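Local structure of oxysterol-binding protein homolog 3 (Saccharomyces cerevisiae, 4IC4) at residues Ile311-Pro325 with Arg385-Trp397. The protein carries lipids in a hydrophobic pocket and transfers them between membranes in phosphoinositide-coupled transport, helping to maintain intracellular sterol distribution. Sequence-based numbering, arbitrary orientation.
Sequences IEKGNLPPTDSRLRP and RKKHDWSDISQLW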
# COMPACT_ATOMS: atom_id res chain seq x y z
N ILE A 311 0.29 16.72 -13.78
CA ILE A 311 0.66 17.00 -12.40
C ILE A 311 2.12 16.66 -12.18
O ILE A 311 2.86 17.42 -11.54
CB ILE A 311 -0.19 16.17 -11.42
CG1 ILE A 311 -1.65 16.63 -11.47
CG2 ILE A 311 0.37 16.32 -10.00
CD1 ILE A 311 -2.57 15.82 -10.59
N GLU A 312 2.55 15.53 -12.73
CA GLU A 312 3.92 15.06 -12.56
C GLU A 312 4.92 15.47 -13.63
O GLU A 312 6.12 15.57 -13.36
CB GLU A 312 3.94 13.53 -12.47
CG GLU A 312 3.17 12.91 -11.30
CD GLU A 312 1.68 12.80 -11.55
OE1 GLU A 312 1.24 12.88 -12.72
OE2 GLU A 312 0.93 12.61 -10.57
N LYS A 313 4.43 15.70 -14.85
CA LYS A 313 5.31 16.03 -15.97
C LYS A 313 6.32 17.14 -15.69
O LYS A 313 5.94 18.29 -15.46
CB LYS A 313 4.49 16.40 -17.22
CG LYS A 313 5.36 16.68 -18.45
CD LYS A 313 4.53 17.15 -19.64
CE LYS A 313 5.42 17.51 -20.83
NZ LYS A 313 4.64 18.07 -21.96
N GLY A 314 7.59 16.76 -15.72
CA GLY A 314 8.68 17.70 -15.50
C GLY A 314 8.91 18.12 -14.07
O GLY A 314 9.78 18.94 -13.79
N ASN A 315 8.14 17.55 -13.14
CA ASN A 315 8.23 17.90 -11.73
C ASN A 315 8.82 16.81 -10.83
O ASN A 315 9.09 17.06 -9.66
CB ASN A 315 6.84 18.24 -11.19
CG ASN A 315 6.19 19.39 -11.92
OD1 ASN A 315 4.98 19.39 -12.14
ND2 ASN A 315 6.99 20.37 -12.30
N LEU A 316 9.01 15.62 -11.38
CA LEU A 316 9.53 14.52 -10.58
C LEU A 316 11.03 14.46 -10.41
O LEU A 316 11.79 14.90 -11.27
CB LEU A 316 9.08 13.19 -11.19
CG LEU A 316 7.59 12.91 -11.38
CD1 LEU A 316 7.44 11.61 -12.17
CD2 LEU A 316 6.90 12.81 -10.02
N PRO A 317 11.49 13.92 -9.27
CA PRO A 317 12.92 13.78 -9.01
C PRO A 317 13.30 12.55 -9.85
O PRO A 317 12.43 11.81 -10.29
CB PRO A 317 12.98 13.51 -7.51
CG PRO A 317 11.71 12.73 -7.29
CD PRO A 317 10.70 13.52 -8.09
N PRO A 318 14.60 12.31 -10.06
CA PRO A 318 15.03 11.16 -10.85
C PRO A 318 14.63 9.80 -10.29
O PRO A 318 14.69 8.79 -10.99
CB PRO A 318 16.55 11.31 -10.88
CG PRO A 318 16.75 12.79 -10.75
CD PRO A 318 15.74 13.18 -9.72
N THR A 319 14.20 9.79 -9.03
CA THR A 319 13.89 8.57 -8.30
C THR A 319 12.45 8.04 -8.25
O THR A 319 12.21 6.98 -7.67
CB THR A 319 14.35 8.73 -6.84
OG1 THR A 319 13.71 9.88 -6.28
CG2 THR A 319 15.87 8.93 -6.76
N ASP A 320 11.49 8.75 -8.84
CA ASP A 320 10.10 8.30 -8.76
C ASP A 320 9.85 6.97 -9.46
O ASP A 320 10.41 6.69 -10.52
CB ASP A 320 9.18 9.37 -9.34
CG ASP A 320 7.72 9.17 -8.94
OD1 ASP A 320 7.34 9.59 -7.83
OD2 ASP A 320 6.96 8.59 -9.74
N SER A 321 9.00 6.14 -8.86
CA SER A 321 8.67 4.83 -9.44
C SER A 321 8.14 4.95 -10.87
O SER A 321 8.31 4.02 -11.67
CB SER A 321 7.63 4.10 -8.59
OG SER A 321 8.13 3.80 -7.30
N ARG A 322 7.51 6.07 -11.19
CA ARG A 322 6.97 6.26 -12.54
C ARG A 322 8.08 6.35 -13.59
O ARG A 322 7.81 6.24 -14.78
CB ARG A 322 6.14 7.54 -12.63
CG ARG A 322 4.91 7.57 -11.74
CD ARG A 322 4.17 8.88 -11.94
NE ARG A 322 3.02 9.02 -11.06
CZ ARG A 322 3.09 9.36 -9.77
NH1 ARG A 322 4.27 9.58 -9.20
NH2 ARG A 322 1.98 9.48 -9.06
N LEU A 323 9.31 6.55 -13.14
CA LEU A 323 10.43 6.67 -14.06
C LEU A 323 11.23 5.38 -14.22
O LEU A 323 12.21 5.33 -14.97
CB LEU A 323 11.35 7.82 -13.62
CG LEU A 323 10.64 9.18 -13.51
CD1 LEU A 323 11.64 10.26 -13.09
CD2 LEU A 323 9.99 9.53 -14.85
N ARG A 324 10.82 4.32 -13.52
CA ARG A 324 11.53 3.05 -13.63
C ARG A 324 11.28 2.42 -15.00
O ARG A 324 10.14 2.20 -15.40
CB ARG A 324 11.12 2.09 -12.52
CG ARG A 324 11.86 2.38 -11.23
CD ARG A 324 11.68 1.31 -10.18
NE ARG A 324 12.08 -0.02 -10.61
CZ ARG A 324 12.31 -1.02 -9.77
NH1 ARG A 324 12.19 -0.81 -8.46
NH2 ARG A 324 12.63 -2.23 -10.21
N PRO A 325 12.36 2.10 -15.72
CA PRO A 325 12.25 1.49 -17.05
C PRO A 325 11.73 0.07 -17.10
O PRO A 325 11.06 -0.31 -18.06
CB PRO A 325 13.67 1.62 -17.60
CG PRO A 325 14.51 1.51 -16.39
CD PRO A 325 13.77 2.37 -15.38
N ARG A 385 10.40 20.32 -4.74
CA ARG A 385 9.55 20.15 -5.91
C ARG A 385 9.11 21.48 -6.52
O ARG A 385 9.02 21.61 -7.74
CB ARG A 385 8.32 19.33 -5.52
CG ARG A 385 7.54 18.75 -6.70
CD ARG A 385 6.33 17.99 -6.18
NE ARG A 385 5.63 17.22 -7.21
CZ ARG A 385 4.86 17.73 -8.16
NH1 ARG A 385 4.66 19.04 -8.24
NH2 ARG A 385 4.25 16.92 -9.02
N LYS A 386 8.85 22.46 -5.67
CA LYS A 386 8.40 23.77 -6.12
C LYS A 386 9.41 24.45 -7.04
O LYS A 386 9.03 25.26 -7.90
CB LYS A 386 8.13 24.65 -4.89
CG LYS A 386 7.12 25.76 -5.10
CD LYS A 386 6.67 26.32 -3.76
CE LYS A 386 6.13 25.21 -2.85
NZ LYS A 386 5.70 25.71 -1.51
N LYS A 387 10.69 24.12 -6.88
CA LYS A 387 11.73 24.73 -7.70
C LYS A 387 12.60 23.73 -8.47
O LYS A 387 13.69 24.08 -8.90
CB LYS A 387 12.63 25.60 -6.82
CG LYS A 387 11.89 26.72 -6.08
CD LYS A 387 12.84 27.52 -5.20
CE LYS A 387 13.45 26.65 -4.11
NZ LYS A 387 14.42 27.42 -3.27
N HIS A 388 12.10 22.51 -8.64
CA HIS A 388 12.85 21.47 -9.35
C HIS A 388 14.26 21.34 -8.75
O HIS A 388 15.23 21.14 -9.48
CB HIS A 388 12.97 21.80 -10.84
CG HIS A 388 11.67 22.12 -11.51
ND1 HIS A 388 10.64 21.21 -11.61
CD2 HIS A 388 11.25 23.24 -12.14
CE1 HIS A 388 9.64 21.76 -12.27
NE2 HIS A 388 9.98 22.99 -12.60
N ASP A 389 14.36 21.46 -7.43
CA ASP A 389 15.65 21.39 -6.74
C ASP A 389 16.09 19.94 -6.52
O ASP A 389 16.00 19.42 -5.40
CB ASP A 389 15.56 22.15 -5.41
CG ASP A 389 16.87 22.13 -4.63
OD1 ASP A 389 17.94 22.03 -5.26
OD2 ASP A 389 16.81 22.24 -3.39
N TRP A 390 16.58 19.31 -7.58
CA TRP A 390 17.02 17.92 -7.53
C TRP A 390 18.46 17.70 -8.00
O TRP A 390 18.84 16.57 -8.28
CB TRP A 390 16.12 17.04 -8.40
CG TRP A 390 14.64 17.31 -8.33
CD1 TRP A 390 13.84 17.74 -9.35
CD2 TRP A 390 13.77 17.05 -7.22
NE1 TRP A 390 12.53 17.77 -8.95
CE2 TRP A 390 12.45 17.35 -7.65
CE3 TRP A 390 13.97 16.60 -5.91
CZ2 TRP A 390 11.34 17.20 -6.81
CZ3 TRP A 390 12.86 16.45 -5.07
CH2 TRP A 390 11.56 16.75 -5.53
N SER A 391 19.25 18.77 -8.09
CA SER A 391 20.63 18.65 -8.57
C SER A 391 21.53 17.70 -7.78
O SER A 391 22.50 17.17 -8.31
CB SER A 391 21.28 20.03 -8.63
OG SER A 391 20.62 20.86 -9.57
N ASP A 392 21.20 17.48 -6.51
CA ASP A 392 21.99 16.61 -5.65
C ASP A 392 21.43 15.19 -5.57
O ASP A 392 21.90 14.37 -4.78
CB ASP A 392 22.08 17.21 -4.25
CG ASP A 392 20.72 17.39 -3.60
OD1 ASP A 392 19.78 17.80 -4.30
OD2 ASP A 392 20.61 17.15 -2.38
N ILE A 393 20.42 14.91 -6.39
CA ILE A 393 19.80 13.59 -6.42
C ILE A 393 20.41 12.78 -7.56
O ILE A 393 20.30 13.16 -8.73
CB ILE A 393 18.28 13.71 -6.65
CG1 ILE A 393 17.65 14.60 -5.57
CG2 ILE A 393 17.64 12.33 -6.66
CD1 ILE A 393 17.85 14.12 -4.15
N SER A 394 21.05 11.67 -7.22
CA SER A 394 21.68 10.83 -8.22
C SER A 394 20.68 9.97 -8.99
O SER A 394 19.55 9.77 -8.55
CB SER A 394 22.70 9.91 -7.56
OG SER A 394 22.06 8.99 -6.70
N GLN A 395 21.11 9.49 -10.14
CA GLN A 395 20.29 8.63 -10.98
C GLN A 395 20.53 7.19 -10.53
O GLN A 395 21.66 6.70 -10.57
CB GLN A 395 20.69 8.78 -12.45
CG GLN A 395 20.45 10.18 -13.01
CD GLN A 395 18.99 10.46 -13.27
OE1 GLN A 395 18.59 11.62 -13.43
NE2 GLN A 395 18.18 9.41 -13.33
N LEU A 396 19.48 6.51 -10.09
CA LEU A 396 19.61 5.13 -9.64
C LEU A 396 19.75 4.17 -10.82
O LEU A 396 20.22 3.05 -10.67
CB LEU A 396 18.40 4.74 -8.79
CG LEU A 396 18.17 5.61 -7.54
CD1 LEU A 396 16.86 5.21 -6.87
CD2 LEU A 396 19.34 5.45 -6.58
N TRP A 397 19.36 4.63 -12.01
CA TRP A 397 19.46 3.83 -13.22
C TRP A 397 19.68 4.74 -14.42
O TRP A 397 19.63 5.96 -14.30
CB TRP A 397 18.18 3.01 -13.43
CG TRP A 397 16.94 3.84 -13.52
CD1 TRP A 397 16.50 4.55 -14.61
CD2 TRP A 397 16.02 4.11 -12.46
NE1 TRP A 397 15.36 5.25 -14.28
CE2 TRP A 397 15.04 5.00 -12.97
CE3 TRP A 397 15.92 3.70 -11.13
CZ2 TRP A 397 13.99 5.48 -12.20
CZ3 TRP A 397 14.87 4.18 -10.35
CH2 TRP A 397 13.91 5.06 -10.89
OXT TRP A 397 19.90 4.18 -15.52
O HOH W 1 2.31 19.82 -9.93
O HOH W 2 11.68 17.87 -11.95
O HOH W 3 10.01 19.68 -9.44
O HOH W 4 16.87 7.07 -11.03
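Trp390 and the C-terminal Trp397 lie against prolines of 311-325 and illustrate how an irregular tail can be held by indole faces and bridging waters. Followed outward from CB, which sits 4.1 Å from Pro318 CD, Trp390 runs past Pro317 CA at CG and nears Leu316 O at CD1. Its NE1 bonds weakly to a water shared by Gly314 O and Leu316 O, and meets a second joining Asn315 O to Arg385 O. CZ2 nears Pro317 CD, and the benzo ring slides under Pro317, whose CB stands 3.6 Å from its centroid and 11° off the normal, a CH-pi contact. With alanine in place of this indole, Pro317 would probably lose the aromatic face beneath it and the two waters their NE1 donor.

With chi1 at 58°, Trp397 CG lies between the backbone N and the carbonyl carbon, which lays one face on Pro325 CD, 3.6 Å from the five-membered centroid, and on Arg324 CG. Over the opposite face sits the water linking Pro318 O to Leu396 N. Between the indoles, Ile393 CG2 touches Pro318 CD at 3.7 Å.

Arg385, its chain extended, donates an N-H from NH2 to Ile311 O (2.9 Å, 156°) from above the carbonyl plane; Asn315 CB sits over one guanidinium face, toward its rim, and NE pairs with Glu129 in a salt bridge. CH-pi packing of prolines and an arginine methylene on tryptophan faces fastens the C-terminal tail of the OSBP-related domain to the loop and first residue of helix 325-331, the Trp397 side chain about 5 Å from that of Leu348 in the phosphoinositide-binding site.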